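Local coordinates for uncharacterized protein BAD_0989 (Bifidobacterium adolescentis ATCC 15703, PDB 3CYM) that is of unknown function but, as an apparent relative of ribonuclease D, probably binds nucleic acid and removes nucleotides from its 3' end, at residues E15-V20 with W165-A170; G39-D44 with A94-H99; Q61-G66 with D172-I177. One frame throughout, in Å; residues are numbered along the deposited sequence. Where two conformers were deposited one is given.

Interaction 1 (E15-V20 with W165-A170); sequences EGVPNV and WRNYAA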
# COMPACT_ATOMS: atom_id res chain seq x y z
N GLU A 15 17.74 19.53 12.90
CA GLU A 15 19.03 19.64 12.23
C GLU A 15 18.94 20.44 10.93
O GLU A 15 19.95 20.68 10.27
CB GLU A 15 19.60 18.25 11.96
CG GLU A 15 20.71 17.80 12.92
CD GLU A 15 20.34 17.88 14.39
OE1 GLU A 15 21.20 18.32 15.19
OE2 GLU A 15 19.21 17.50 14.76
N GLY A 16 17.73 20.85 10.57
CA GLY A 16 17.49 21.61 9.35
C GLY A 16 17.08 20.72 8.21
O GLY A 16 17.07 19.49 8.33
N VAL A 17 16.74 21.35 7.08
CA VAL A 17 16.35 20.64 5.87
C VAL A 17 17.61 20.08 5.19
O VAL A 17 18.50 20.84 4.82
CB VAL A 17 15.58 21.57 4.90
CG1 VAL A 17 14.91 20.76 3.80
CG2 VAL A 17 14.53 22.36 5.66
N PRO A 18 17.69 18.74 5.05
CA PRO A 18 18.83 18.08 4.43
C PRO A 18 18.89 18.27 2.92
O PRO A 18 17.87 18.53 2.28
CB PRO A 18 18.61 16.59 4.76
CG PRO A 18 17.47 16.55 5.70
CD PRO A 18 16.68 17.78 5.51
N ASN A 19 20.10 18.14 2.36
CA ASN A 19 20.29 18.05 0.93
C ASN A 19 20.08 16.61 0.52
O ASN A 19 20.28 15.70 1.32
CB ASN A 19 21.70 18.47 0.52
CG ASN A 19 22.04 19.89 0.94
OD1 ASN A 19 21.17 20.69 1.26
ND2 ASN A 19 23.33 20.21 0.91
N VAL A 20 19.67 16.40 -0.72
CA VAL A 20 19.49 15.05 -1.24
C VAL A 20 20.86 14.39 -1.48
O VAL A 20 21.82 15.04 -1.92
CB VAL A 20 18.56 15.05 -2.49
CG1 VAL A 20 19.11 15.93 -3.59
CG2 VAL A 20 18.28 13.63 -3.00
N TRP A 165 9.56 20.05 -0.27
CA TRP A 165 9.36 18.61 -0.43
C TRP A 165 10.41 17.83 0.36
O TRP A 165 10.09 16.82 1.01
CB TRP A 165 9.46 18.21 -1.90
CG TRP A 165 8.36 18.71 -2.80
CD1 TRP A 165 7.50 19.75 -2.56
CD2 TRP A 165 8.03 18.21 -4.10
NE1 TRP A 165 6.65 19.91 -3.63
CE2 TRP A 165 6.95 18.98 -4.59
CE3 TRP A 165 8.54 17.17 -4.90
CZ2 TRP A 165 6.38 18.75 -5.85
CZ3 TRP A 165 7.96 16.94 -6.13
CH2 TRP A 165 6.90 17.73 -6.60
N ARG A 166 11.67 18.28 0.26
CA ARG A 166 12.77 17.70 1.03
C ARG A 166 12.48 17.82 2.52
O ARG A 166 12.78 16.91 3.28
CB ARG A 166 14.10 18.39 0.69
CG ARG A 166 14.74 17.91 -0.61
CD ARG A 166 16.18 18.39 -0.74
NE ARG A 166 16.29 19.78 -1.20
CZ ARG A 166 16.61 20.81 -0.42
NH1 ARG A 166 16.87 20.63 0.86
NH2 ARG A 166 16.68 22.03 -0.94
N ASN A 167 11.90 18.95 2.92
CA ASN A 167 11.48 19.20 4.30
C ASN A 167 10.38 18.24 4.77
O ASN A 167 10.47 17.69 5.88
CB ASN A 167 11.04 20.66 4.45
CG ASN A 167 10.72 21.03 5.88
OD1 ASN A 167 11.48 20.73 6.79
ND2 ASN A 167 9.59 21.69 6.08
N TYR A 168 9.37 18.04 3.92
CA TYR A 168 8.32 17.05 4.16
C TYR A 168 8.89 15.65 4.35
O TYR A 168 8.50 14.94 5.27
CB TYR A 168 7.29 17.05 3.01
CG TYR A 168 6.27 15.92 3.07
CD1 TYR A 168 5.03 16.09 3.71
CD2 TYR A 168 6.52 14.67 2.48
CE1 TYR A 168 4.08 15.06 3.77
CE2 TYR A 168 5.59 13.63 2.54
CZ TYR A 168 4.37 13.83 3.18
OH TYR A 168 3.46 12.80 3.23
N ALA A 169 9.79 15.25 3.45
CA ALA A 169 10.37 13.92 3.46
C ALA A 169 11.26 13.69 4.68
O ALA A 169 11.27 12.60 5.26
CB ALA A 169 11.13 13.68 2.18
N ALA A 170 11.98 14.73 5.08
CA ALA A 170 12.78 14.72 6.30
C ALA A 170 11.90 14.63 7.55
O ALA A 170 12.16 13.82 8.44
CB ALA A 170 13.65 15.93 6.37
O HOH W 1 18.96 21.71 2.28

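Interaction 2 (G39-D44 with A94-H99); sequences GSLAAD and AVWILH. With NA (sodium ion), chain B; NA (sodium ion), chain C.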
# COMPACT_ATOMS: atom_id res chain seq x y z
N GLY A 39 21.40 2.78 18.14
CA GLY A 39 19.95 2.71 18.21
C GLY A 39 19.28 2.46 16.87
O GLY A 39 19.93 2.10 15.88
N SER A 40 17.97 2.70 16.83
CA SER A 40 17.11 2.31 15.72
C SER A 40 17.21 3.20 14.48
O SER A 40 17.58 4.37 14.55
CB SER A 40 15.66 2.27 16.18
OG SER A 40 15.47 1.40 17.26
N LEU A 41 16.85 2.61 13.34
CA LEU A 41 16.83 3.31 12.07
C LEU A 41 15.40 3.76 11.74
O LEU A 41 14.54 2.93 11.43
CB LEU A 41 17.37 2.41 10.95
CG LEU A 41 17.52 3.03 9.55
CD1 LEU A 41 18.72 3.98 9.47
CD2 LEU A 41 17.63 1.96 8.50
N ALA A 42 15.16 5.06 11.83
CA ALA A 42 13.92 5.66 11.32
C ALA A 42 13.95 5.58 9.80
O ALA A 42 14.91 6.01 9.18
CB ALA A 42 13.82 7.10 11.77
N ALA A 43 12.90 5.02 9.19
CA ALA A 43 12.84 4.83 7.74
C ALA A 43 11.53 5.27 7.10
O ALA A 43 10.49 5.29 7.75
CB ALA A 43 13.13 3.39 7.38
N ASP A 44 11.60 5.64 5.82
CA ASP A 44 10.42 5.94 5.00
C ASP A 44 10.79 5.95 3.51
O ASP A 44 11.97 5.87 3.16
CB ASP A 44 9.80 7.29 5.39
CG ASP A 44 8.33 7.36 5.11
OD1 ASP A 44 7.74 6.35 4.70
OD2 ASP A 44 7.73 8.44 5.27
N ALA A 94 19.93 -3.65 13.19
CA ALA A 94 19.21 -2.55 13.83
C ALA A 94 17.72 -2.58 13.50
O ALA A 94 17.30 -3.09 12.46
CB ALA A 94 19.81 -1.20 13.43
N VAL A 95 16.92 -2.05 14.41
CA VAL A 95 15.48 -2.01 14.29
C VAL A 95 15.09 -0.91 13.29
O VAL A 95 15.49 0.24 13.44
CB VAL A 95 14.80 -1.77 15.67
CG1 VAL A 95 13.28 -1.61 15.53
CG2 VAL A 95 15.12 -2.90 16.63
N TRP A 96 14.34 -1.28 12.28
CA TRP A 96 13.79 -0.29 11.37
C TRP A 96 12.44 0.17 11.92
O TRP A 96 11.59 -0.65 12.28
CB TRP A 96 13.62 -0.90 9.98
CG TRP A 96 14.90 -1.21 9.26
CD1 TRP A 96 15.99 -1.87 9.75
CD2 TRP A 96 15.21 -0.90 7.89
NE1 TRP A 96 16.96 -1.97 8.79
CE2 TRP A 96 16.51 -1.38 7.64
CE3 TRP A 96 14.52 -0.25 6.86
CZ2 TRP A 96 17.14 -1.24 6.40
CZ3 TRP A 96 15.15 -0.11 5.62
CH2 TRP A 96 16.44 -0.61 5.40
N ILE A 97 12.26 1.49 12.03
CA ILE A 97 10.98 2.06 12.40
C ILE A 97 10.28 2.56 11.14
O ILE A 97 10.80 3.42 10.41
CB ILE A 97 11.10 3.22 13.41
CG1 ILE A 97 12.02 2.85 14.56
CG2 ILE A 97 9.73 3.57 13.97
CD1 ILE A 97 12.65 4.06 15.15
N LEU A 98 9.11 2.00 10.89
CA LEU A 98 8.29 2.34 9.73
C LEU A 98 6.87 2.56 10.22
O LEU A 98 6.43 1.93 11.18
CB LEU A 98 8.32 1.20 8.71
CG LEU A 98 9.45 1.09 7.67
CD1 LEU A 98 10.73 0.54 8.26
CD2 LEU A 98 9.03 0.21 6.51
N HIS A 99 6.16 3.49 9.58
CA HIS A 99 4.74 3.71 9.86
C HIS A 99 3.99 3.06 8.71
O HIS A 99 4.11 3.51 7.57
CB HIS A 99 4.42 5.21 9.93
CG HIS A 99 3.05 5.50 10.46
ND1 HIS A 99 2.78 5.57 11.81
CD2 HIS A 99 1.87 5.71 9.82
CE1 HIS A 99 1.49 5.83 11.98
NE2 HIS A 99 0.92 5.92 10.79
NA NA B . 5.83 9.51 3.75
NA NA C . 5.24 5.62 3.78
O HOH W 2 7.89 5.33 7.85
O HOH W 3 6.19 4.69 6.01
O HOH W 4 3.76 3.89 4.59
O HOH W 5 4.18 10.62 2.27
O HOH W 6 4.82 7.74 4.94
O HOH W 7 5.60 7.77 2.17

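Interaction 3 (Q61-G66 with D172-I177); sequences QFKRDG and DVELLI. With NA (sodium ion), chain B.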
# COMPACT_ATOMS: atom_id res chain seq x y z
N GLN A 61 14.15 7.74 2.76
CA GLN A 61 14.48 8.63 3.88
C GLN A 61 14.90 7.84 5.10
O GLN A 61 14.21 6.91 5.50
CB GLN A 61 13.30 9.53 4.27
CG GLN A 61 12.68 10.34 3.15
CD GLN A 61 11.29 9.87 2.79
OE1 GLN A 61 11.11 9.16 1.81
NE2 GLN A 61 10.30 10.26 3.59
N PHE A 62 16.04 8.23 5.68
CA PHE A 62 16.56 7.58 6.88
C PHE A 62 16.99 8.56 7.94
O PHE A 62 17.35 9.69 7.64
CB PHE A 62 17.73 6.66 6.53
CG PHE A 62 17.34 5.52 5.66
CD1 PHE A 62 16.44 4.56 6.11
CD2 PHE A 62 17.84 5.41 4.37
CE1 PHE A 62 16.05 3.50 5.29
CE2 PHE A 62 17.47 4.35 3.56
CZ PHE A 62 16.56 3.40 4.02
N LYS A 63 16.94 8.12 9.19
CA LYS A 63 17.52 8.85 10.30
C LYS A 63 18.09 7.87 11.31
O LYS A 63 17.44 6.88 11.66
CB LYS A 63 16.51 9.79 10.98
CG LYS A 63 17.17 10.75 11.94
CD LYS A 63 16.19 11.54 12.78
CE LYS A 63 16.95 12.61 13.55
NZ LYS A 63 16.08 13.42 14.43
N ARG A 64 19.30 8.15 11.76
CA ARG A 64 19.88 7.47 12.90
C ARG A 64 20.59 8.49 13.77
O ARG A 64 21.21 9.42 13.24
CB ARG A 64 20.86 6.39 12.45
CG ARG A 64 20.83 5.17 13.32
CD ARG A 64 21.67 4.05 12.77
NE ARG A 64 21.67 2.94 13.72
CZ ARG A 64 22.53 1.93 13.72
NH1 ARG A 64 23.49 1.85 12.81
NH2 ARG A 64 22.41 0.99 14.65
N ASP A 65 20.48 8.33 15.08
CA ASP A 65 21.06 9.26 16.06
C ASP A 65 22.57 9.43 15.85
O ASP A 65 23.35 8.51 16.06
CB ASP A 65 20.77 8.77 17.49
CG ASP A 65 21.15 9.79 18.56
OD1 ASP A 65 21.47 9.36 19.69
OD2 ASP A 65 21.14 11.01 18.28
N GLY A 66 22.96 10.62 15.38
CA GLY A 66 24.36 10.92 15.10
C GLY A 66 24.66 11.05 13.63
O GLY A 66 25.51 11.85 13.23
N ASP A 172 9.07 13.33 7.94
CA ASP A 172 8.46 12.01 8.05
C ASP A 172 9.30 10.92 8.75
O ASP A 172 8.74 9.92 9.23
CB ASP A 172 8.00 11.52 6.68
CG ASP A 172 6.55 11.84 6.41
OD1 ASP A 172 5.91 12.56 7.21
OD2 ASP A 172 6.03 11.34 5.39
N VAL A 173 10.62 11.10 8.82
CA VAL A 173 11.51 10.23 9.62
C VAL A 173 12.05 10.89 10.89
O VAL A 173 12.62 10.22 11.74
CB VAL A 173 12.70 9.67 8.81
CG1 VAL A 173 12.23 8.78 7.71
CG2 VAL A 173 13.59 10.79 8.28
N GLU A 174 11.85 12.21 11.00
CA GLU A 174 12.37 13.05 12.10
C GLU A 174 11.99 12.62 13.52
O GLU A 174 12.78 12.80 14.45
CB GLU A 174 11.97 14.52 11.83
CG GLU A 174 12.15 15.57 12.96
CD GLU A 174 13.61 15.91 13.28
OE1 GLU A 174 14.53 15.36 12.64
OE2 GLU A 174 13.83 16.74 14.20
N LEU A 175 10.80 12.04 13.70
CA LEU A 175 10.30 11.75 15.05
C LEU A 175 10.07 10.27 15.34
O LEU A 175 9.56 9.93 16.40
CB LEU A 175 9.01 12.54 15.32
CG LEU A 175 9.13 14.06 15.23
CD1 LEU A 175 7.76 14.70 15.20
CD2 LEU A 175 9.98 14.62 16.37
N LEU A 176 10.45 9.40 14.40
CA LEU A 176 10.18 7.97 14.53
C LEU A 176 10.93 7.25 15.66
O LEU A 176 10.38 6.34 16.27
CB LEU A 176 10.40 7.25 13.20
CG LEU A 176 9.48 7.61 12.03
CD1 LEU A 176 9.75 6.69 10.86
CD2 LEU A 176 8.00 7.53 12.43
N ILE A 177 12.17 7.65 15.95
CA ILE A 177 12.88 6.99 17.06
C ILE A 177 12.27 7.38 18.41
O ILE A 177 12.18 6.54 19.31
CB ILE A 177 14.46 7.07 16.98
CG1 ILE A 177 15.03 8.28 17.71
CG2 ILE A 177 15.00 6.99 15.52
CD1 ILE A 177 15.61 7.94 19.04
NA NA B . 5.83 9.51 3.75
O HOH W 8 14.93 11.32 16.02
O HOH W 5 4.18 10.62 2.27
O HOH W 6 4.82 7.74 4.94
O HOH W 7 5.60 7.77 2.17

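Interaction 1 (E15-V20 with W165-A170)
Arg166 is the first residue of helical segment 165-170 to meet the loop 15-20, and it makes the one direct hydrogen bond between them. Its NH1 donates to the carbonyl O of Pro18 at 2.7 Å. The bond is bent: the N-H...O angle is 140°, and the nitrogen stands above the carbonyl plane of Pro18 while the oxygen sits near the guanidinium edge, somewhat tilted from it. A turn at chi3 (-80°) sets NE off the line of the aliphatic chain, and the same carbonyl O of Pro18 also lies 3.5 Å from Arg166 CD, the methylene before NE. Val17 CG1 approaches Arg166 NH1 to 3.5 Å. Water 1 donates to Val17 O and Asn19 OD1 and takes a weak bond from NH1. Two conformers were modelled for Arg166, so these details describe one of them.

Asn167 comes next. The helix here, 163-174, belongs to an RNase H-like exonuclease fold, and the loop leads into 20-21, an outermost strand of its mixed sheet; the contact therefore joins that helix to the loop between strands 8-9 and 20-21. Val17 and Asn167 side chains cross at about a right angle. Asn167 CG is anti to the backbone N (chi1 -174°), and OD1 rests 3.6 Å from Val17 CG2. This oxygen is buried with no polar partner in the model, whereas ND2 bonds to Ala11 O. On the neighbouring branch, Val17 CG1 is 3.6 Å from the amide N of Asn167.

One turn beyond Arg166, Ala170 meets the proline ring. Its CB touches Pro18 CD at 3.7 Å and Pro18 CG at 3.9 Å, and both residues also pack on Ile69 of strand 68-72.

Interaction 2 (G39-D44 with A94-H99)
The side chains of Leu41 and Trp96 run alongside each other in the same direction, on neighbouring parallel strands inside the mixed sheet of an RNase H-like, DnaQ-type exonuclease fold, with 57-65 and 117-120 flanking them. The bridges pair Leu41 with Trp96 and Ala42 with Ile97. Their bonds run in the parallel pattern: Leu41 N to Val95 O at 2.7 Å, Ile97 N to Leu41 O, and Ala43 N to Ile97 O. The short strand axes diverge by 35°, which fits a twisted sheet.

Leu41 leaves the strand with CB 3.8 Å from Val95 O. CG is anti to the backbone N (chi1 -175°), and from it CD2 reaches over the indole. That methyl stands over the six-membered ring, 3.8 Å from its centroid and 16° off the normal, a CH-pi contact whose nearest ring atom is Trp96 CE2. Elsewhere the Leu41 side chain touches Phe87 and Val91 of helix 84-91, and the latter also packs on Trp96. Further along this face, Ala43 CB meets Trp96 CE3 obliquely at 3.9 Å and Leu98 CD1 at 3.8 Å. On the other face, Ala42 and Ile97 pack on Leu176.

Beyond the paired residues the strands separate, and water 2 spans the gap, donating to Ala43 O and accepting from His99 N. Segment 39-44 reaches the metal site at Asp44, within strand 40-47, consistent with the two-metal centre of DEDD exonucleases. The Asp44 carboxylate is divided between two sodium ions, OD2 binding one at 2.7 Å and OD1 the other at 2.8 Å.

Interaction 3 (Q61-G66 with D172-I177)
The amide of Gln61 and the carboxylate of Asp172 run alongside each other with their planes only 23° apart, and Gln61 NE2 comes to 4.1 Å from Asp172 CB. Each flat group has its polar partners elsewhere: NE2 bonds to Ala169 O and Glu46 OE2, Asp172 OD1 pairs with Lys149, and Asp172 OD2 binds a sodium ion at 2.5 Å. Asp44 and Glu46 share that ion, so Gln61 acts as a second-shell contact to the metal ligand Glu46. At the Glu174 carboxylate, Lys63 NZ approaches OE1 from above the plane, 61° out of it, at 3.1 Å.

Between the polar groups sits Val173, wedged against strand 61-65. CG1 touches Gln61 O at 3.5 Å and Gln61 CB at 3.7 Å. CG2 occupies the crowded position between its own backbone N and carbonyl carbon, and faces Phe62 O at 4.0 Å. This is helix-on-sheet packing of the RNase H-like fold, in which the weakly bonded end of helix 163-174 packs against strand 57-65, next to 40-47, and carries a metal ligand.

In Lys63, CG is anti to the backbone N (chi1 -169°), and the extended torsions beyond it carry CD alongside Val173 O and NZ to Glu174. There NZ forms the salt bridge, a weak hydrogen bond to Glu174 O, and a bond to water 8 at 2.9 Å. Ile69 of strand 68-72 touches both Lys63 and Glu174, while Glu174 OE2 accepts from Arg14 N. Burial alone would tend to disfavour a charged Glu174 carboxylate, but the salt bridge to Lys63 and the Arg14 N bond to OE2 probably offset this and favour the ionised form.

All three contacts lie in the exonuclease-like region, but at different depths. Interaction 1 is a surface contact, resting on a bent arginine bond, a water and small apolar patches; interactions 2 and 3 are buried. Interaction 2 is strand on strand, held by regular backbone bonds and an aromatic face, whereas interaction 3 sets helix against strand through a valine and a salt bridge. Helix 163-174 serves both 1 and 3, whose centres are about 11 Å apart, and Ala169 O to Gln61 NE2 joins them. Interactions 2 and 3, with centres about 7 Å apart, use adjacent strands, linked by Asp44 O to Gln61 N, and each supplies one carboxylate, Asp44 or Asp172, to the same sodium ion.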